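Local coordinates for uncharacterized protein (Trypanosoma brucei, PDB 2Q0X) that is of unknown function but adopts the alpha/beta-hydrolase fold and is named a paraflagellar rod component, at residues 17-20 and 26-29; 54-59 and 282-287; 115-120 and 189-194; 161-166 and 180-185; 265-270 and 276-281. One frame throughout, in Å; residues are numbered along the deposited sequence.

Contact 1: 17-20 and 26-29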
# COMPACT_ATOMS: atom_id res chain seq x y z
N LEU A 17 -10.92 -2.36 -10.01
CA LEU A 17 -10.42 -2.06 -8.69
C LEU A 17 -11.60 -1.80 -7.77
O LEU A 17 -12.53 -1.08 -8.13
CB LEU A 17 -9.51 -0.83 -8.71
CG LEU A 17 -8.72 -0.54 -7.43
CD1 LEU A 17 -7.59 -1.56 -7.24
CD2 LEU A 17 -8.19 0.87 -7.47
N PHE A 18 -11.55 -2.37 -6.57
CA PHE A 18 -12.44 -1.95 -5.51
C PHE A 18 -11.74 -2.02 -4.18
O PHE A 18 -10.59 -2.47 -4.09
CB PHE A 18 -13.73 -2.77 -5.51
CG PHE A 18 -13.57 -4.18 -5.03
CD1 PHE A 18 -13.09 -5.16 -5.87
CD2 PHE A 18 -13.92 -4.52 -3.73
CE1 PHE A 18 -12.95 -6.46 -5.43
CE2 PHE A 18 -13.77 -5.81 -3.28
CZ PHE A 18 -13.29 -6.79 -4.15
N THR A 19 -12.42 -1.53 -3.15
CA THR A 19 -11.93 -1.63 -1.78
C THR A 19 -13.01 -2.26 -0.89
O THR A 19 -14.20 -2.13 -1.16
CB THR A 19 -11.52 -0.25 -1.23
OG1 THR A 19 -12.68 0.56 -1.10
CG2 THR A 19 -10.51 0.47 -2.15
N TYR A 20 -12.60 -2.97 0.14
CA TYR A 20 -13.55 -3.40 1.17
C TYR A 20 -13.05 -2.92 2.52
O TYR A 20 -11.85 -2.82 2.75
CB TYR A 20 -13.78 -4.92 1.12
CG TYR A 20 -12.58 -5.77 1.47
CD1 TYR A 20 -11.55 -5.96 0.54
CD2 TYR A 20 -12.47 -6.40 2.72
CE1 TYR A 20 -10.45 -6.75 0.85
CE2 TYR A 20 -11.38 -7.16 3.04
CZ TYR A 20 -10.36 -7.35 2.09
OH TYR A 20 -9.26 -8.13 2.38
N CYS A 26 -9.25 2.13 7.55
CA CYS A 26 -8.44 1.37 6.59
C CYS A 26 -9.36 0.64 5.60
O CYS A 26 -10.20 -0.18 6.00
CB CYS A 26 -7.54 0.34 7.29
SG CYS A 26 -7.02 0.66 9.01
N LYS A 27 -9.20 0.94 4.32
CA LYS A 27 -9.86 0.19 3.27
C LYS A 27 -8.76 -0.58 2.57
O LYS A 27 -7.63 -0.09 2.49
CB LYS A 27 -10.51 1.09 2.23
CG LYS A 27 -11.45 2.11 2.77
CD LYS A 27 -11.96 2.95 1.60
CE LYS A 27 -13.04 3.90 2.04
NZ LYS A 27 -13.71 4.58 0.89
N ILE A 28 -9.11 -1.76 2.08
CA ILE A 28 -8.18 -2.66 1.44
C ILE A 28 -8.50 -2.72 -0.06
O ILE A 28 -9.60 -3.14 -0.45
CB ILE A 28 -8.29 -4.08 2.05
CG1 ILE A 28 -8.08 -4.02 3.57
CG2 ILE A 28 -7.29 -5.00 1.40
CD1 ILE A 28 -8.53 -5.27 4.29
N PRO A 29 -7.56 -2.26 -0.90
CA PRO A 29 -7.70 -2.40 -2.34
C PRO A 29 -7.50 -3.80 -2.88
O PRO A 29 -6.60 -4.54 -2.44
CB PRO A 29 -6.58 -1.50 -2.90
CG PRO A 29 -6.14 -0.68 -1.80
CD PRO A 29 -6.35 -1.50 -0.56

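Contact 2: 54-59 and 282-287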
# COMPACT_ATOMS: atom_id res chain seq x y z
N PHE A 54 5.40 -8.72 -8.98
CA PHE A 54 6.15 -9.40 -10.03
C PHE A 54 5.61 -8.98 -11.38
O PHE A 54 4.42 -9.10 -11.63
CB PHE A 54 6.06 -10.91 -9.86
CG PHE A 54 6.73 -11.39 -8.62
CD1 PHE A 54 8.02 -11.88 -8.66
CD2 PHE A 54 6.08 -11.30 -7.40
CE1 PHE A 54 8.66 -12.29 -7.51
CE2 PHE A 54 6.69 -11.71 -6.23
CZ PHE A 54 7.99 -12.21 -6.29
N ASP A 55 6.52 -8.49 -12.22
CA ASP A 55 6.19 -8.12 -13.58
C ASP A 55 5.51 -9.29 -14.29
O ASP A 55 4.51 -9.08 -14.98
CB ASP A 55 7.46 -7.65 -14.36
CG ASP A 55 7.94 -6.26 -13.94
OD1 ASP A 55 7.30 -5.61 -13.09
OD2 ASP A 55 8.99 -5.79 -14.46
N TYR A 56 5.98 -10.52 -14.07
CA TYR A 56 5.39 -11.70 -14.72
C TYR A 56 3.92 -11.98 -14.42
O TYR A 56 3.28 -12.70 -15.16
CB TYR A 56 6.25 -12.97 -14.54
CG TYR A 56 6.02 -13.74 -13.26
CD1 TYR A 56 4.89 -14.55 -13.10
CD2 TYR A 56 6.94 -13.68 -12.23
CE1 TYR A 56 4.68 -15.25 -11.96
CE2 TYR A 56 6.72 -14.38 -11.08
CZ TYR A 56 5.60 -15.18 -10.94
OH TYR A 56 5.37 -15.89 -9.78
N PHE A 57 3.37 -11.42 -13.34
CA PHE A 57 1.94 -11.47 -13.06
C PHE A 57 1.05 -11.01 -14.23
O PHE A 57 -0.09 -11.48 -14.36
CB PHE A 57 1.61 -10.58 -11.86
CG PHE A 57 1.98 -11.16 -10.53
CD1 PHE A 57 2.69 -12.35 -10.41
CD2 PHE A 57 1.63 -10.48 -9.37
CE1 PHE A 57 3.01 -12.87 -9.15
CE2 PHE A 57 1.95 -10.99 -8.12
CZ PHE A 57 2.63 -12.18 -8.01
N THR A 58 1.53 -10.06 -15.04
CA THR A 58 0.80 -9.64 -16.23
C THR A 58 0.72 -10.78 -17.24
O THR A 58 -0.34 -11.03 -17.82
CB THR A 58 1.40 -8.34 -16.88
OG1 THR A 58 2.76 -8.54 -17.26
CG2 THR A 58 1.35 -7.19 -15.88
N ASN A 59 1.82 -11.50 -17.40
CA ASN A 59 1.89 -12.65 -18.30
C ASN A 59 1.12 -13.87 -17.75
O ASN A 59 0.37 -14.51 -18.48
CB ASN A 59 3.35 -13.03 -18.57
CG ASN A 59 4.12 -11.92 -19.23
OD1 ASN A 59 3.87 -11.59 -20.40
ND2 ASN A 59 5.06 -11.32 -18.50
N GLU A 282 9.70 -19.90 -15.96
CA GLU A 282 9.57 -21.08 -15.09
C GLU A 282 8.36 -20.95 -14.16
O GLU A 282 7.57 -21.89 -14.07
CB GLU A 282 10.83 -21.28 -14.23
CG GLU A 282 12.11 -21.66 -15.02
CD GLU A 282 13.34 -21.72 -14.10
OE1 GLU A 282 13.16 -21.63 -12.86
OE2 GLU A 282 14.47 -21.85 -14.61
N HIS A 283 8.20 -19.80 -13.50
CA HIS A 283 7.04 -19.55 -12.61
C HIS A 283 5.73 -19.71 -13.37
O HIS A 283 4.84 -20.41 -12.92
CB HIS A 283 7.06 -18.15 -12.01
CG HIS A 283 8.07 -17.95 -10.93
ND1 HIS A 283 7.77 -17.29 -9.76
CD2 HIS A 283 9.38 -18.27 -10.85
CE1 HIS A 283 8.84 -17.24 -8.99
NE2 HIS A 283 9.84 -17.83 -9.63
N VAL A 284 5.61 -19.05 -14.51
CA VAL A 284 4.35 -19.09 -15.25
C VAL A 284 4.00 -20.52 -15.65
O VAL A 284 2.88 -20.99 -15.45
CB VAL A 284 4.39 -18.16 -16.48
CG1 VAL A 284 3.21 -18.44 -17.43
CG2 VAL A 284 4.39 -16.69 -16.03
N ALA A 285 4.99 -21.21 -16.22
CA ALA A 285 4.83 -22.58 -16.69
C ALA A 285 4.49 -23.55 -15.55
O ALA A 285 3.62 -24.39 -15.72
CB ALA A 285 6.07 -23.03 -17.43
N ALA A 286 5.16 -23.43 -14.41
CA ALA A 286 4.91 -24.30 -13.26
C ALA A 286 3.51 -24.08 -12.66
O ALA A 286 2.82 -25.03 -12.28
CB ALA A 286 6.00 -24.09 -12.18
N ILE A 287 3.08 -22.82 -12.59
CA ILE A 287 1.76 -22.50 -12.06
C ILE A 287 0.67 -23.04 -12.98
O ILE A 287 -0.27 -23.66 -12.52
CB ILE A 287 1.59 -20.99 -11.81
CG1 ILE A 287 2.45 -20.57 -10.62
CG2 ILE A 287 0.13 -20.61 -11.53
CD1 ILE A 287 2.62 -19.06 -10.48

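Contact 3: 115-120 and 189-194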
# COMPACT_ATOMS: atom_id res chain seq x y z
N THR A 115 3.36 -15.26 -1.84
CA THR A 115 4.79 -15.09 -1.94
C THR A 115 5.29 -14.48 -0.65
O THR A 115 4.55 -13.80 0.06
CB THR A 115 5.17 -14.16 -3.11
OG1 THR A 115 4.43 -12.93 -3.01
CG2 THR A 115 4.91 -14.85 -4.45
N SER A 116 6.57 -14.72 -0.36
CA SER A 116 7.26 -14.08 0.77
C SER A 116 6.56 -14.35 2.13
O SER A 116 6.13 -15.48 2.39
CB SER A 116 7.42 -12.57 0.48
OG SER A 116 8.25 -11.97 1.44
N THR A 117 6.41 -13.33 2.98
CA THR A 117 5.70 -13.51 4.26
C THR A 117 4.16 -13.62 4.15
O THR A 117 3.47 -13.79 5.17
CB THR A 117 6.09 -12.41 5.27
OG1 THR A 117 5.64 -11.13 4.80
CG2 THR A 117 7.63 -12.40 5.53
N GLY A 118 3.62 -13.54 2.92
CA GLY A 118 2.22 -13.81 2.66
C GLY A 118 1.84 -15.24 2.98
O GLY A 118 0.70 -15.53 3.34
N THR A 119 2.82 -16.13 2.86
CA THR A 119 2.64 -17.51 3.21
C THR A 119 2.22 -17.74 4.66
O THR A 119 1.53 -18.71 4.96
CB THR A 119 3.86 -18.40 2.87
OG1 THR A 119 4.94 -18.06 3.72
CG2 THR A 119 4.29 -18.26 1.44
N GLN A 120 2.68 -16.86 5.57
CA GLN A 120 2.24 -16.89 6.96
C GLN A 120 0.73 -16.82 7.08
O GLN A 120 0.12 -17.45 7.98
CB GLN A 120 2.81 -15.69 7.70
CG GLN A 120 2.61 -15.75 9.23
CD GLN A 120 3.26 -14.63 9.97
OE1 GLN A 120 3.43 -13.54 9.43
NE2 GLN A 120 3.62 -14.88 11.24
N PRO A 189 7.67 -6.26 13.83
CA PRO A 189 7.61 -7.09 15.04
C PRO A 189 6.21 -7.68 15.30
O PRO A 189 6.10 -8.84 15.69
CB PRO A 189 8.04 -6.14 16.16
CG PRO A 189 8.90 -5.11 15.48
CD PRO A 189 8.32 -4.96 14.08
N ALA A 190 5.17 -6.89 15.06
CA ALA A 190 3.80 -7.33 15.27
C ALA A 190 3.45 -8.54 14.42
O ALA A 190 2.68 -9.38 14.84
CB ALA A 190 2.82 -6.21 15.00
N ARG A 191 4.00 -8.64 13.21
CA ARG A 191 3.77 -9.82 12.38
C ARG A 191 4.50 -11.06 12.92
O ARG A 191 3.98 -12.17 12.85
CB ARG A 191 4.12 -9.54 10.91
CG ARG A 191 3.01 -8.80 10.17
CD ARG A 191 1.80 -9.71 9.87
NE ARG A 191 2.15 -10.87 9.04
CZ ARG A 191 2.24 -10.87 7.71
NH1 ARG A 191 2.00 -9.78 7.00
NH2 ARG A 191 2.59 -11.98 7.08
N LEU A 192 5.68 -10.87 13.50
CA LEU A 192 6.42 -11.98 14.09
C LEU A 192 5.81 -12.43 15.43
O LEU A 192 5.84 -13.64 15.76
CB LEU A 192 7.90 -11.61 14.26
CG LEU A 192 8.82 -11.65 13.03
CD1 LEU A 192 10.12 -10.90 13.29
CD2 LEU A 192 9.11 -13.12 12.61
N ALA A 193 5.23 -11.49 16.17
CA ALA A 193 4.78 -11.73 17.56
C ALA A 193 3.58 -12.68 17.71
O ALA A 193 3.46 -13.37 18.72
CB ALA A 193 4.50 -10.40 18.28
N GLY A 194 2.70 -12.72 16.72
CA GLY A 194 1.53 -13.60 16.78
C GLY A 194 1.83 -15.05 16.50
O GLY A 194 0.94 -15.89 16.60
O HOH W 1 2.90 -10.46 4.51

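Contact 4: 161-166 and 180-185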
# COMPACT_ATOMS: atom_id res chain seq x y z
N LYS A 161 12.93 -14.23 18.93
CA LYS A 161 11.68 -14.38 19.69
C LYS A 161 11.65 -13.39 20.85
O LYS A 161 10.64 -12.73 21.09
CB LYS A 161 11.53 -15.82 20.22
CG LYS A 161 10.28 -16.07 21.08
CD LYS A 161 10.03 -17.58 21.28
CE LYS A 161 8.77 -17.87 22.13
NZ LYS A 161 8.93 -17.61 23.60
N GLU A 162 12.77 -13.31 21.55
CA GLU A 162 12.93 -12.42 22.70
C GLU A 162 12.89 -10.97 22.26
O GLU A 162 12.18 -10.16 22.86
CB GLU A 162 14.26 -12.72 23.40
CG GLU A 162 14.51 -11.96 24.69
CD GLU A 162 15.82 -12.35 25.33
OE1 GLU A 162 16.47 -13.30 24.83
OE2 GLU A 162 16.21 -11.71 26.34
N HIS A 163 13.65 -10.65 21.21
CA HIS A 163 13.73 -9.28 20.67
C HIS A 163 12.35 -8.73 20.30
O HIS A 163 12.09 -7.55 20.52
CB HIS A 163 14.66 -9.26 19.45
CG HIS A 163 14.93 -7.88 18.91
ND1 HIS A 163 15.85 -7.03 19.48
CD2 HIS A 163 14.40 -7.22 17.85
CE1 HIS A 163 15.87 -5.90 18.80
NE2 HIS A 163 15.01 -5.99 17.80
N VAL A 164 11.50 -9.60 19.75
CA VAL A 164 10.13 -9.24 19.37
C VAL A 164 9.25 -8.96 20.60
O VAL A 164 8.47 -8.02 20.61
CB VAL A 164 9.48 -10.34 18.49
CG1 VAL A 164 7.98 -10.12 18.33
CG2 VAL A 164 10.15 -10.40 17.13
N GLU A 165 9.38 -9.81 21.63
CA GLU A 165 8.69 -9.61 22.91
C GLU A 165 8.99 -8.25 23.54
O GLU A 165 8.10 -7.60 24.09
CB GLU A 165 9.08 -10.70 23.91
CG GLU A 165 8.50 -12.06 23.61
CD GLU A 165 9.10 -13.16 24.47
OE1 GLU A 165 9.66 -12.87 25.56
OE2 GLU A 165 9.00 -14.34 24.05
N LYS A 166 10.27 -7.85 23.46
CA LYS A 166 10.74 -6.59 24.01
C LYS A 166 10.14 -5.40 23.27
O LYS A 166 9.69 -4.45 23.91
CB LYS A 166 12.27 -6.53 23.95
N LEU A 180 15.97 -5.47 11.83
CA LEU A 180 16.92 -5.67 10.73
C LEU A 180 18.08 -6.63 11.05
O LEU A 180 18.59 -7.29 10.15
CB LEU A 180 17.46 -4.33 10.19
CG LEU A 180 16.76 -3.78 8.93
CD1 LEU A 180 15.65 -2.83 9.29
CD2 LEU A 180 17.75 -3.07 8.00
N LYS A 181 18.49 -6.73 12.31
CA LYS A 181 19.61 -7.61 12.65
C LYS A 181 19.11 -9.00 13.05
O LYS A 181 19.85 -9.98 12.97
CB LYS A 181 20.52 -6.96 13.73
CG LYS A 181 20.35 -7.48 15.16
CD LYS A 181 21.27 -6.75 16.14
CE LYS A 181 20.76 -5.35 16.51
NZ LYS A 181 21.49 -4.23 15.82
N HIS A 182 17.84 -9.09 13.42
CA HIS A 182 17.23 -10.35 13.85
C HIS A 182 16.40 -11.09 12.79
O HIS A 182 16.06 -12.24 12.99
CB HIS A 182 16.41 -10.10 15.12
CG HIS A 182 17.26 -9.88 16.34
ND1 HIS A 182 17.36 -8.65 16.96
CD2 HIS A 182 18.07 -10.71 17.02
CE1 HIS A 182 18.18 -8.75 17.99
NE2 HIS A 182 18.63 -9.99 18.05
N TYR A 183 16.08 -10.43 11.68
CA TYR A 183 15.43 -11.13 10.55
C TYR A 183 15.93 -10.53 9.25
O TYR A 183 16.47 -9.44 9.26
CB TYR A 183 13.89 -11.02 10.65
CG TYR A 183 13.16 -12.17 9.97
CD1 TYR A 183 13.31 -13.47 10.43
CD2 TYR A 183 12.34 -11.96 8.87
CE1 TYR A 183 12.65 -14.52 9.82
CE2 TYR A 183 11.68 -12.99 8.26
CZ TYR A 183 11.84 -14.28 8.73
OH TYR A 183 11.18 -15.32 8.12
N ASP A 184 15.76 -11.26 8.15
CA ASP A 184 16.27 -10.81 6.84
C ASP A 184 15.24 -10.09 5.97
O ASP A 184 15.43 -8.95 5.59
CB ASP A 184 16.93 -11.96 6.06
CG ASP A 184 16.11 -13.25 6.08
OD1 ASP A 184 14.98 -13.23 6.60
OD2 ASP A 184 16.62 -14.27 5.59
N ILE A 185 14.14 -10.77 5.65
CA ILE A 185 13.08 -10.19 4.85
C ILE A 185 12.42 -9.08 5.68
O ILE A 185 12.29 -9.24 6.90
CB ILE A 185 12.06 -11.29 4.45
CG1 ILE A 185 12.72 -12.28 3.48
CG2 ILE A 185 10.79 -10.68 3.85
CD1 ILE A 185 11.93 -13.55 3.28

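Contact 5: 265-270 and 276-281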
# COMPACT_ATOMS: atom_id res chain seq x y z
N PHE A 265 13.24 -23.15 -8.53
CA PHE A 265 13.26 -22.10 -9.55
C PHE A 265 14.58 -21.35 -9.54
O PHE A 265 15.16 -21.10 -8.48
CB PHE A 265 12.07 -21.17 -9.36
CG PHE A 265 10.76 -21.89 -9.50
CD1 PHE A 265 10.27 -22.66 -8.45
CD2 PHE A 265 10.07 -21.88 -10.71
CE1 PHE A 265 9.10 -23.38 -8.60
CE2 PHE A 265 8.90 -22.60 -10.85
CZ PHE A 265 8.42 -23.35 -9.79
N ASN A 266 15.05 -20.99 -10.74
CA ASN A 266 16.32 -20.29 -10.90
C ASN A 266 16.15 -18.78 -10.73
O ASN A 266 16.72 -18.00 -11.48
CB ASN A 266 16.94 -20.64 -12.27
CG ASN A 266 17.17 -22.14 -12.45
OD1 ASN A 266 17.91 -22.76 -11.69
ND2 ASN A 266 16.50 -22.72 -13.43
N ASP A 267 15.38 -18.38 -9.73
CA ASP A 267 15.22 -16.98 -9.35
C ASP A 267 16.56 -16.40 -8.95
O ASP A 267 17.35 -17.07 -8.31
CB ASP A 267 14.27 -16.86 -8.15
CG ASP A 267 12.85 -17.29 -8.47
OD1 ASP A 267 12.52 -17.48 -9.65
OD2 ASP A 267 12.06 -17.43 -7.53
N THR A 268 16.83 -15.16 -9.32
CA THR A 268 17.98 -14.45 -8.77
C THR A 268 17.55 -13.84 -7.43
O THR A 268 16.57 -13.10 -7.36
CB THR A 268 18.49 -13.39 -9.73
OG1 THR A 268 18.67 -13.99 -11.02
CG2 THR A 268 19.80 -12.78 -9.23
N CYS A 269 18.26 -14.21 -6.37
CA CYS A 269 17.94 -13.78 -5.02
C CYS A 269 19.16 -13.13 -4.38
O CYS A 269 20.28 -13.53 -4.66
CB CYS A 269 17.51 -14.98 -4.17
SG CYS A 269 16.20 -15.99 -4.94
N ASP A 270 18.95 -12.13 -3.53
CA ASP A 270 20.07 -11.59 -2.77
C ASP A 270 20.35 -12.51 -1.58
O ASP A 270 19.85 -13.64 -1.55
CB ASP A 270 19.85 -10.11 -2.40
CG ASP A 270 18.72 -9.90 -1.41
OD1 ASP A 270 18.20 -10.88 -0.87
OD2 ASP A 270 18.35 -8.73 -1.19
N LEU A 276 15.26 -10.91 -6.54
CA LEU A 276 15.65 -9.78 -7.36
C LEU A 276 15.09 -9.94 -8.77
O LEU A 276 14.72 -8.96 -9.41
CB LEU A 276 17.19 -9.68 -7.43
CG LEU A 276 17.93 -9.52 -6.10
CD1 LEU A 276 19.45 -9.55 -6.32
CD2 LEU A 276 17.50 -8.23 -5.39
N LYS A 277 15.06 -11.17 -9.26
CA LYS A 277 14.50 -11.45 -10.58
C LYS A 277 13.97 -12.87 -10.56
O LYS A 277 14.70 -13.81 -10.29
CB LYS A 277 15.58 -11.28 -11.66
CG LYS A 277 15.05 -11.33 -13.11
CD LYS A 277 16.21 -11.16 -14.11
CE LYS A 277 15.84 -11.60 -15.54
NZ LYS A 277 16.91 -11.27 -16.53
N ALA A 278 12.68 -13.02 -10.83
CA ALA A 278 12.04 -14.31 -10.88
C ALA A 278 12.45 -14.96 -12.20
O ALA A 278 12.70 -14.26 -13.20
CB ALA A 278 10.53 -14.17 -10.80
N ALA A 279 12.57 -16.28 -12.19
CA ALA A 279 12.68 -17.01 -13.44
C ALA A 279 11.26 -16.99 -14.02
O ALA A 279 10.47 -17.92 -13.82
CB ALA A 279 13.18 -18.41 -13.20
N GLU A 280 10.95 -15.91 -14.74
CA GLU A 280 9.58 -15.56 -15.09
C GLU A 280 8.87 -16.69 -15.83
O GLU A 280 7.75 -17.06 -15.49
CB GLU A 280 9.56 -14.27 -15.91
CG GLU A 280 10.03 -13.03 -15.12
CD GLU A 280 10.13 -11.78 -15.98
OE1 GLU A 280 10.92 -11.76 -16.97
OE2 GLU A 280 9.43 -10.80 -15.65
N SER A 281 9.55 -17.24 -16.82
CA SER A 281 9.00 -18.30 -17.66
C SER A 281 8.78 -19.60 -16.88
O SER A 281 7.84 -20.35 -17.16
CB SER A 281 9.95 -18.57 -18.82
OG SER A 281 9.28 -18.50 -20.07

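Contact 1: 17-20 and 26-29
I28 lies across the ring of Y20, and the two residues form an antiparallel hydrogen-bonded pair. Y20 N donates to I28 O at 3.1 Å, and I28 N donates to Y20 O at 3.0 Å with an N-H...O angle of 165°. The isoleucine can be followed outward. Its CB sits over the ring face, 4.0 Å from the centroid of the Y20 ring, in a CH-pi contact. CG2 stays near the side of the ring that carries CE1, 3.7 Å from Y20 CE1. CG1 rises from CB beside the backbone N (chi1 -56°) and passes above the rim of the same ring. The extended chain then carries CD1 to the phenol end, 3.5 Å from Y20 CZ. The hydroxyl of Y20 is bonded to the backbone O of D93, which ties the ring to helix 87-104. These segments belong to the beta hairpin of strands 13-21 and 26-33, at one border of the mixed eight-stranded sheet of this alpha/beta-hydrolase fold. T19 and P29 form the adjoining non-hydrogen-bonded pair, a position where the missing N-H of proline costs the hairpin no bond. Here T19 CA approaches I28 O at 3.1 Å in a C-H...O contact. K27 crosses T19 with its aliphatic part, CD lying 3.7 Å from T19 OG1. Its extended chain then leads away, and NZ reaches S53 and D55 of the second subunit. L17 pairs with a strand of that subunit, so the sheet runs on across the interface.

Contact 2: 54-59 and 282-287
This is a buried contact between an aromatic side chain and a helix: Y56, in the turn that leads into helix 57-64, reaches H283 and V284 on the C-terminal helix 280-299. The phenol oxygen Y56 OH lies 2.8 Å from H283 ND1. It meets the imidazole at its edge, near the ring plane. Either atom could be the donor in this hydrogen bond. The two rings are set obliquely, their planes 67° apart. Part of the tyrosine also lies under the stem of the histidine, because H283 CB sits over its face, 3.9 Å from the centroid of the Y56 ring. The torsion of Y56 places CG between the backbone N and the carbonyl carbon (chi1 85°), and this swings the ring toward helix 280-299. In the alpha/beta-hydrolase fold such helices flank the central sheet. Here Y56 and I287 both pack on F113 of strand 110-115, and H283 and I287 touch M230 of strand 227-232. The other imidazole nitrogen, H283 NE2, is bonded to D267, so both ring nitrogens have partners and the rotation of the ring is fixed. Along the tyrosine, V284 CG2 rests 3.7 Å from Y56 CD1. Y56 itself lies in a type I turn from F54 to F57. At this turn D55 O accepts from both T58 N and T58 OG1, the latter at 2.9 Å.

Contact 3: 115-120 and 189-194
R191 and Q120 run past each other in opposite directions, with the amide and guanidinium planes 40° apart. The arginine grips the amide oxygen side-on with two nitrogens. R191 NH2 donates to Q120 OE1 at 2.9 Å, in the carbonyl plane and on a lone pair. R191 NE donates to Q120 OE1 at 3.0 Å, but from above that plane. The far side of the amide returns the grip, for Q120 NE2 donates to R191 O at 3.2 Å. Both ends of the amide are therefore held, which settles how it is flipped. The glutamine gets there by stretching out, with CG opposite the backbone N (chi1 -170°) and the chain straight beyond it. The arginine instead is bent at chi2 and chi3. This folds its guanidinium back toward the turn at T117. There R191 NH2 also makes a weak bond to T117 O at 2.8 Å. A water links the same two residues, donating to T117 OG1 at 2.8 Å and accepting from R191 NH1 at 2.7 Å. R191 NH1 has a salt bridge with D90 as well, which probably balances the buried charge. The turn that follows strand 110-115 holds S116 at positive phi (57°), consistent with the nucleophile elbow of alpha/beta hydrolases; no catalytic role is established here. Helix 119-128 leaves this turn and meets the short helix 189-193 through the Q120-R191 pair. H87 of helix 87-104 packs on both side chains, while L192 and A193 lie against V164 of helix 154-170.

Contact 4: 161-166 and 180-185
H182 and H163 bring their imidazoles together near the protein surface and carry this contact alone. Along 180-185, K181 is the first to matter. It backs the H182 ring on the face turned from H163, with K181 CG 3.7 Å above the plane of that ring. H182 follows, with CG beside its backbone N (chi1 -73°), which sets the ring against H163. Its ND1 stands over the centre of the other ring, 3.2 Å from H163 CG. In return H163 CB lies over the H182 ring, 3.9 Å from its centroid. The ring planes are 36° apart, an oblique pairing. Y183 turns elsewhere, and its OH is bonded to E202. D184 OD1 lies over the centre of the Y183 ring and also accepts from I185 N at 2.8 Å, while its OD2 has a salt bridge to R273. I185 ends the segment by packing on S116. The contact thus sets the connection before helix 189-193 against helix 154-170. H163 ND1 and H182 ND1 are 3.4 Å apart, but the angle is too poor for a hydrogen bond. H163 NE2 is bonded to A178 O, so it should carry a proton. Two imidazoles this close would probably disfavour both being positively charged at once.

Contact 5: 265-270 and 276-281
D267 reaches across to the backbone of A279 with one carboxylate oxygen. A279 N donates to D267 OD1 at 2.8 Å in a nearly straight bond, 173° at the hydrogen. The donor meets this oxygen on its anti side, 29° out of the carboxylate plane. Next to it, T268 N donates to K277 O at 2.7 Å. T268 O takes two bonds in return, from L276 N at 2.7 Å and from K277 N at 3.1 Å. L276 leans on the end of the other segment, with CD1 4.0 Å from D270 CB. The methyl CB of A279 lies 3.9 Å from N266 C. Further out, D267 OD2 is bonded to H141 NE2, so the carboxylate is held at both oxygens. N266 is held by E282, and D270 OD1 accepts from the backbone of L272 and R274 within the connecting turn. L276 also packs on Y25 of the second subunit. A279 centres an inverse gamma turn and occupies the N-cap position of helix 280-299. Two residues, L276 and K277, face the single residue T268, which makes this a beta hairpin with a classic bulge leading into the C-terminal helix of the alpha/beta-hydrolase fold.

From the N terminus, contact 1 comes first and closes a short hairpin at one border of the main sheet. Contact 2 opens at 54-59 and closes only at 282-287, so it spans most of the chain. The other three fall within that span. Contact 3 joins 115-120 to 189-194 and itself encloses contact 4, which sets the 180-185 loop against helix 154-170. Contact 5 follows as a second hairpin, just before contact 2 closes. No loops cross. Contacts 2 and 5 meet through E282-N266 and H283-D267. Contacts 3 and 4 meet around V164, on the other side of the chain's centre from contact 2. Contacts 1, 2 and 5 all touch the second subunit.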